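Local atomic coordinates of PmoF1 (Methylocystis sp. ATCC 49242, PDB entry 6P1E), a protein that binds copper(II) through a histidine brace in its PCu(A)C domain and probably serves as a copper chaperone in a methane-oxidizing bacterium. Residues V44-K47 with S53-I56; M103-E108 with V113-A118. One frame throughout, in Å; residues are numbered along the deposited sequence.

Contact 1 and contact 2 lie in series along the chain, their centres about 10 Å apart, and meet where strands 41-47 and 100-107 pair as neighbours in the sheet. Probable backbone hydrogen bonds join Lys47 O to Thr104 N at 2.8 Å and Ala45 O to Val106 N at 2.9 Å. Val46 takes part in both contacts: its CG2 packs on Leu105 CD2 at 3.8 Å while its CG1 lies against the Met103 methyl. In contact 2 the side chain of Ala117 lies about 10 Å from a bound copper ion; Glu13 and His34, residues of a copper site, lie on strands 10-18 and 27-35.

Contact 1 (V44-K47 with S53-I56); sequences VAVK and SAVI
Strands 44-47 and 53-56 run nearly antiparallel, 152° between their directions, but their axes come no closer than 6.4 Å and no direct hydrogen bond joins them. Strand 41-47 pairs instead with strand 100-107, and strand 51-57 with strand 75-91. Two waters bridge the gap. One accepts from Val46 N and donates to Ala54 O at 2.8 Å; the other donates to Val46 O at 2.8 Å and accepts a longer bond from Ala54 N. To one side of this water bridge the apolar groups close up: the Ala54 methyl lies 3.8 Å from Val46 CB and also approaches Val46 O, while Val46 CG2 comes alongside Ile56 CG1 at 4.3 Å. With CG1 of Ile56 turned away from its own carbonyl carbon (chi1 -51°) and the chain extended beyond it, CD1 reaches across to the backbone, 3.3 Å from both Val44 C and Ala45 N. It thus meets the peptide within a classic beta bulge, in which Val44 and Ala45 together lie opposite the single residue Val106. Val86 of strand 75-91 touches both Val46 and Ala54. The seam therefore combines a hydrophobic side with hydrated backbone: water satisfies polar groups of Val46 and Ala54 where the strands stand too far apart to pair.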
ATOM      1  N   VAL B  44      12.557   5.405 -13.862  1.00 18.36           N
ATOM      2  CA  VAL B  44      13.070   6.676 -14.370  1.00 20.20           C
ATOM      3  C   VAL B  44      11.984   7.580 -14.944  1.00 23.53           C
ATOM      4  O   VAL B  44      12.160   8.796 -15.016  1.00 22.59           O
ATOM      5  CB  VAL B  44      14.144   6.447 -15.456  1.00 21.87           C
ATOM      6  CG1 VAL B  44      15.347   5.728 -14.865  1.00 28.54           C
ATOM      7  CG2 VAL B  44      13.571   5.666 -16.637  1.00 25.91           C
ATOM      8  N   ALA B  45      10.864   6.995 -15.353  1.00 19.71           N
ATOM      9  CA  ALA B  45       9.779   7.785 -15.921  1.00 20.27           C
ATOM     10  C   ALA B  45       8.427   7.105 -15.770  1.00 18.83           C
ATOM     11  O   ALA B  45       8.334   5.884 -15.648  1.00 17.70           O
ATOM     12  CB  ALA B  45      10.058   8.073 -17.391  1.00 22.24           C
ATOM     13  N   VAL B  46       7.379   7.923 -15.783  1.00 19.07           N
ATOM     14  CA  VAL B  46       6.006   7.443 -15.752  1.00 18.15           C
ATOM     15  C   VAL B  46       5.211   8.207 -16.800  1.00 21.78           C
ATOM     16  O   VAL B  46       5.277   9.434 -16.862  1.00 26.04           O
ATOM     17  CB  VAL B  46       5.367   7.624 -14.359  1.00 17.16           C
ATOM     18  CG1 VAL B  46       3.875   7.300 -14.386  1.00 16.76           C
ATOM     19  CG2 VAL B  46       6.085   6.761 -13.330  1.00 17.99           C
ATOM     20  N   LYS B  47       4.474   7.474 -17.627  1.00 20.02           N
ATOM     21  CA  LYS B  47       3.631   8.080 -18.651  1.00 23.36           C
ATOM     22  C   LYS B  47       2.163   7.804 -18.345  1.00 25.22           C
ATOM     23  O   LYS B  47       1.780   6.667 -18.065  1.00 22.05           O
ATOM     24  CB  LYS B  47       4.004   7.541 -20.034  1.00 25.36           C
ATOM     25  CG  LYS B  47       5.425   7.888 -20.457  1.00 31.18           C
ATOM     26  CD  LYS B  47       5.731   7.418 -21.870  1.00 51.88           C
ATOM     27  CE  LYS B  47       5.861   5.906 -21.949  1.00 35.82           C
ATOM     28  NZ  LYS B  47       6.193   5.449 -23.326  1.00 47.72           N
ATOM     29  N   SER B  53       1.294  15.448 -16.674  1.00 27.82           N
ATOM     30  CA  SER B  53       2.650  14.927 -16.530  1.00 26.40           C
ATOM     31  C   SER B  53       2.771  14.127 -15.243  1.00 23.77           C
ATOM     32  O   SER B  53       1.904  14.200 -14.370  1.00 23.46           O
ATOM     33  CB  SER B  53       3.673  16.069 -16.530  1.00 33.43           C
ATOM     34  OG  SER B  53       3.531  16.887 -15.380  1.00 35.29           O
ATOM     35  N   ALA B  54       3.866  13.381 -15.130  1.00 22.54           N
ATOM     36  CA  ALA B  54       4.169  12.613 -13.930  1.00 20.33           C
ATOM     37  C   ALA B  54       5.604  12.889 -13.497  1.00 21.06           C
ATOM     38  O   ALA B  54       6.526  12.828 -14.310  1.00 20.44           O
ATOM     39  CB  ALA B  54       3.958  11.136 -14.180  1.00 22.46           C
ATOM     40  N   VAL B  55       5.782  13.192 -12.214  1.00 18.68           N
ATOM     41  CA  VAL B  55       7.093  13.518 -11.662  1.00 18.36           C
ATOM     42  C   VAL B  55       7.444  12.534 -10.554  1.00 16.69           C
ATOM     43  O   VAL B  55       6.711  12.401  -9.574  1.00 16.00           O
ATOM     44  CB  VAL B  55       7.134  14.961 -11.111  1.00 19.64           C
ATOM     45  CG1 VAL B  55       8.474  15.253 -10.444  1.00 20.77           C
ATOM     46  CG2 VAL B  55       6.874  15.959 -12.230  1.00 25.55           C
ATOM     47  N   ILE B  56       8.568  11.846 -10.715  1.00 16.28           N
ATOM     48  CA  ILE B  56       8.992  10.864  -9.731  1.00 15.01           C
ATOM     49  C   ILE B  56       9.739  11.550  -8.595  1.00 15.07           C
ATOM     50  O   ILE B  56      10.643  12.348  -8.821  1.00 16.48           O
ATOM     51  CB  ILE B  56       9.890   9.784 -10.365  1.00 14.84           C
ATOM     52  CG1 ILE B  56       9.211   9.211 -11.615  1.00 23.07           C
ATOM     53  CG2 ILE B  56      10.185   8.682  -9.353  1.00 13.73           C
ATOM     54  CD1 ILE B  56      10.052   8.221 -12.382  1.00 32.85           C
TER
HETATM   55  O   HOH W   1       8.036  10.770 -15.436  1.00 27.03           O
HETATM   56  O   HOH W   2       4.972  12.058 -17.888  1.00 36.24           O

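Contact 2 (M103-E108 with V113-A118); sequences MTLVFE and VVIDAA
Met103 and Leu105 pair with Ile115 and Val113 in an antiparallel beta hairpin of strands 100-107 and 111-120. Each pair is closed by two backbone hydrogen bonds, the straightest being Ile115 N to Met103 O (2.8 Å, 173° at the hydrogen). Between them Thr104 and Val114 form a non-hydrogen-bonded pair whose side chains lie on the other face, Thr104 OG1 being 3.7 Å from Val114 CG2. On the inner face Ile115 CG1 sits between its own backbone N and carbonyl carbon (chi1 65°), which brings it against Met103 CB at 4.0 Å and sends Ile115 CD1 diagonally to the isobutyl end of Leu105, 3.9 Å from Leu105 CD1; the two side chains cross at about a right angle. An alanine here, lacking CG1 and CD1, would probably open a gap beside Met103 CB and the Leu105 methyls. With CG anti to the carbonyl carbon (chi1 -50°) and the chain extended at chi2, Met103 SD lies 3.8 Å from Ala117 CB. Toward the turn, Val113 CG1 meets the Phe107 ring in its plane, at the edge, 3.8 Å from Phe107 CE2. Farther out, Phe29 of strand 27-35 touches Met103, Ile115 and Ala117, while Tyr5 packs on Val113 and Ile115 and its OH hydrogen-bonds to Asp116 N.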
ATOM      1  N   MET B 103      -1.378   3.444 -16.762  1.00 21.40           N
ATOM      2  CA  MET B 103      -0.102   4.134 -16.689  1.00 21.17           C
ATOM      3  C   MET B 103       0.961   3.242 -17.300  1.00 20.96           C
ATOM      4  O   MET B 103       0.804   2.022 -17.340  1.00 20.42           O
ATOM      5  CB  MET B 103       0.272   4.463 -15.239  1.00 21.50           C
ATOM      6  CG  MET B 103      -0.811   5.158 -14.430  1.00 19.40           C
ATOM      7  SD  MET B 103      -0.416   5.210 -12.668  1.00 21.93           S
ATOM      8  CE  MET B 103       1.132   6.108 -12.677  1.00 23.77           C
ATOM      9  N   THR B 104       2.047   3.852 -17.756  1.00 21.71           N
ATOM     10  CA  THR B 104       3.204   3.101 -18.208  1.00 21.43           C
ATOM     11  C   THR B 104       4.381   3.466 -17.323  1.00 20.11           C
ATOM     12  O   THR B 104       4.763   4.632 -17.231  1.00 21.03           O
ATOM     13  CB  THR B 104       3.547   3.395 -19.683  1.00 24.34           C
ATOM     14  OG1 THR B 104       2.410   3.121 -20.510  1.00 26.54           O
ATOM     15  CG2 THR B 104       4.722   2.540 -20.141  1.00 25.69           C
ATOM     16  N   LEU B 105       4.944   2.461 -16.664  1.00 18.54           N
ATOM     17  CA  LEU B 105       6.147   2.652 -15.872  1.00 17.84           C
ATOM     18  C   LEU B 105       7.344   2.326 -16.746  1.00 20.15           C
ATOM     19  O   LEU B 105       7.338   1.328 -17.465  1.00 18.78           O
ATOM     20  CB  LEU B 105       6.135   1.771 -14.620  1.00 16.47           C
ATOM     21  CG  LEU B 105       4.892   1.859 -13.732  1.00 21.03           C
ATOM     22  CD1 LEU B 105       5.029   0.919 -12.541  1.00 19.63           C
ATOM     23  CD2 LEU B 105       4.637   3.285 -13.272  1.00 30.12           C
ATOM     24  N   VAL B 106       8.365   3.171 -16.680  1.00 19.16           N
ATOM     25  CA  VAL B 106       9.562   2.996 -17.488  1.00 19.98           C
ATOM     26  C   VAL B 106      10.753   2.743 -16.579  1.00 19.38           C
ATOM     27  O   VAL B 106      11.139   3.603 -15.787  1.00 19.81           O
ATOM     28  CB  VAL B 106       9.839   4.227 -18.374  1.00 22.10           C
ATOM     29  CG1 VAL B 106      11.015   3.960 -19.305  1.00 23.12           C
ATOM     30  CG2 VAL B 106       8.597   4.601 -19.176  1.00 23.42           C
ATOM     31  N   PHE B 107      11.314   1.544 -16.688  1.00 18.94           N
ATOM     32  CA  PHE B 107      12.491   1.161 -15.920  1.00 18.91           C
ATOM     33  C   PHE B 107      13.720   1.225 -16.818  1.00 19.95           C
ATOM     34  O   PHE B 107      13.650   0.856 -17.991  1.00 20.44           O
ATOM     35  CB  PHE B 107      12.316  -0.237 -15.332  1.00 18.34           C
ATOM     36  CG  PHE B 107      11.170  -0.345 -14.367  1.00 17.59           C
ATOM     37  CD1 PHE B 107      11.333  -0.001 -13.034  1.00 17.73           C
ATOM     38  CD2 PHE B 107       9.925  -0.774 -14.797  1.00 17.16           C
ATOM     39  CE1 PHE B 107      10.278  -0.096 -12.143  1.00 17.28           C
ATOM     40  CE2 PHE B 107       8.865  -0.870 -13.913  1.00 16.58           C
ATOM     41  CZ  PHE B 107       9.041  -0.530 -12.585  1.00 16.54           C
ATOM     42  N   GLU B 108      14.836   1.699 -16.272  1.00 20.66           N
ATOM     43  CA  GLU B 108      16.048   1.908 -17.067  1.00 21.85           C
ATOM     44  C   GLU B 108      16.499   0.640 -17.792  1.00 21.81           C
ATOM     45  O   GLU B 108      16.868   0.692 -18.965  1.00 22.70           O
ATOM     46  CB  GLU B 108      17.192   2.428 -16.193  1.00 22.93           C
ATOM     47  CG  GLU B 108      18.465   2.723 -16.991  1.00 33.13           C
ATOM     48  CD  GLU B 108      19.588   3.287 -16.143  1.00 57.66           C
ATOM     49  OE1 GLU B 108      19.659   2.957 -14.940  1.00 57.31           O
ATOM     50  OE2 GLU B 108      20.405   4.063 -16.685  1.00 70.97           O
ATOM     51  N   VAL B 113       6.364  -1.174 -18.758  1.00 17.49           N
ATOM     52  CA  VAL B 113       5.250  -2.047 -18.412  1.00 15.80           C
ATOM     53  C   VAL B 113       3.990  -1.201 -18.237  1.00 16.45           C
ATOM     54  O   VAL B 113       4.013  -0.168 -17.569  1.00 16.92           O
ATOM     55  CB  VAL B 113       5.536  -2.881 -17.135  1.00 13.68           C
ATOM     56  CG1 VAL B 113       5.819  -1.988 -15.930  1.00 13.19           C
ATOM     57  CG2 VAL B 113       4.375  -3.834 -16.846  1.00 18.04           C
ATOM     58  N   VAL B 114       2.904  -1.621 -18.876  1.00 19.07           N
ATOM     59  CA  VAL B 114       1.624  -0.939 -18.730  1.00 18.65           C
ATOM     60  C   VAL B 114       0.871  -1.540 -17.555  1.00 19.01           C
ATOM     61  O   VAL B 114       0.748  -2.763 -17.440  1.00 20.01           O
ATOM     62  CB  VAL B 114       0.770  -1.040 -20.005  1.00 21.74           C
ATOM     63  CG1 VAL B 114      -0.590  -0.378 -19.803  1.00 23.01           C
ATOM     64  CG2 VAL B 114       1.498  -0.406 -21.181  1.00 24.24           C
ATOM     65  N   ILE B 115       0.359  -0.671 -16.690  1.00 19.81           N
ATOM     66  CA  ILE B 115      -0.352  -1.102 -15.498  1.00 17.99           C
ATOM     67  C   ILE B 115      -1.703  -0.416 -15.415  1.00 17.17           C
ATOM     68  O   ILE B 115      -1.946   0.584 -16.089  1.00 19.41           O
ATOM     69  CB  ILE B 115       0.450  -0.794 -14.215  1.00 17.89           C
ATOM     70  CG1 ILE B 115       0.608   0.719 -14.019  1.00 18.02           C
ATOM     71  CG2 ILE B 115       1.813  -1.471 -14.275  1.00 19.37           C
ATOM     72  CD1 ILE B 115       1.183   1.107 -12.676  1.00 32.55           C
ATOM     73  N   ASP B 116      -2.573  -0.968 -14.581  1.00 17.61           N
ATOM     74  CA  ASP B 116      -3.842  -0.340 -14.256  1.00 17.03           C
ATOM     75  C   ASP B 116      -3.837  -0.068 -12.760  1.00 16.66           C
ATOM     76  O   ASP B 116      -3.908  -0.994 -11.952  1.00 20.77           O
ATOM     77  CB  ASP B 116      -5.015  -1.233 -14.661  1.00 18.88           C
ATOM     78  CG  ASP B 116      -6.361  -0.579 -14.417  1.00 48.69           C
ATOM     79  OD1 ASP B 116      -6.437   0.666 -14.470  1.00 47.81           O
ATOM     80  OD2 ASP B 116      -7.346  -1.310 -14.181  1.00 71.57           O
ATOM     81  N   ALA B 117      -3.725   1.204 -12.396  1.00 16.05           N
ATOM     82  CA  ALA B 117      -3.639   1.586 -10.995  1.00 15.43           C
ATOM     83  C   ALA B 117      -5.031   1.744 -10.411  1.00 19.81           C
ATOM     84  O   ALA B 117      -5.915   2.336 -11.025  1.00 21.17           O
ATOM     85  CB  ALA B 117      -2.846   2.871 -10.839  1.00 16.53           C
ATOM     86  N   ALA B 118      -5.225   1.194  -9.223  1.00 14.97           N
ATOM     87  CA  ALA B 118      -6.508   1.302  -8.555  1.00 16.06           C
ATOM     88  C   ALA B 118      -6.605   2.665  -7.851  1.00 17.75           C
ATOM     89  O   ALA B 118      -5.594   3.211  -7.410  1.00 16.18           O
ATOM     90  CB  ALA B 118      -6.676   0.157  -7.605  1.00 22.65           C
TER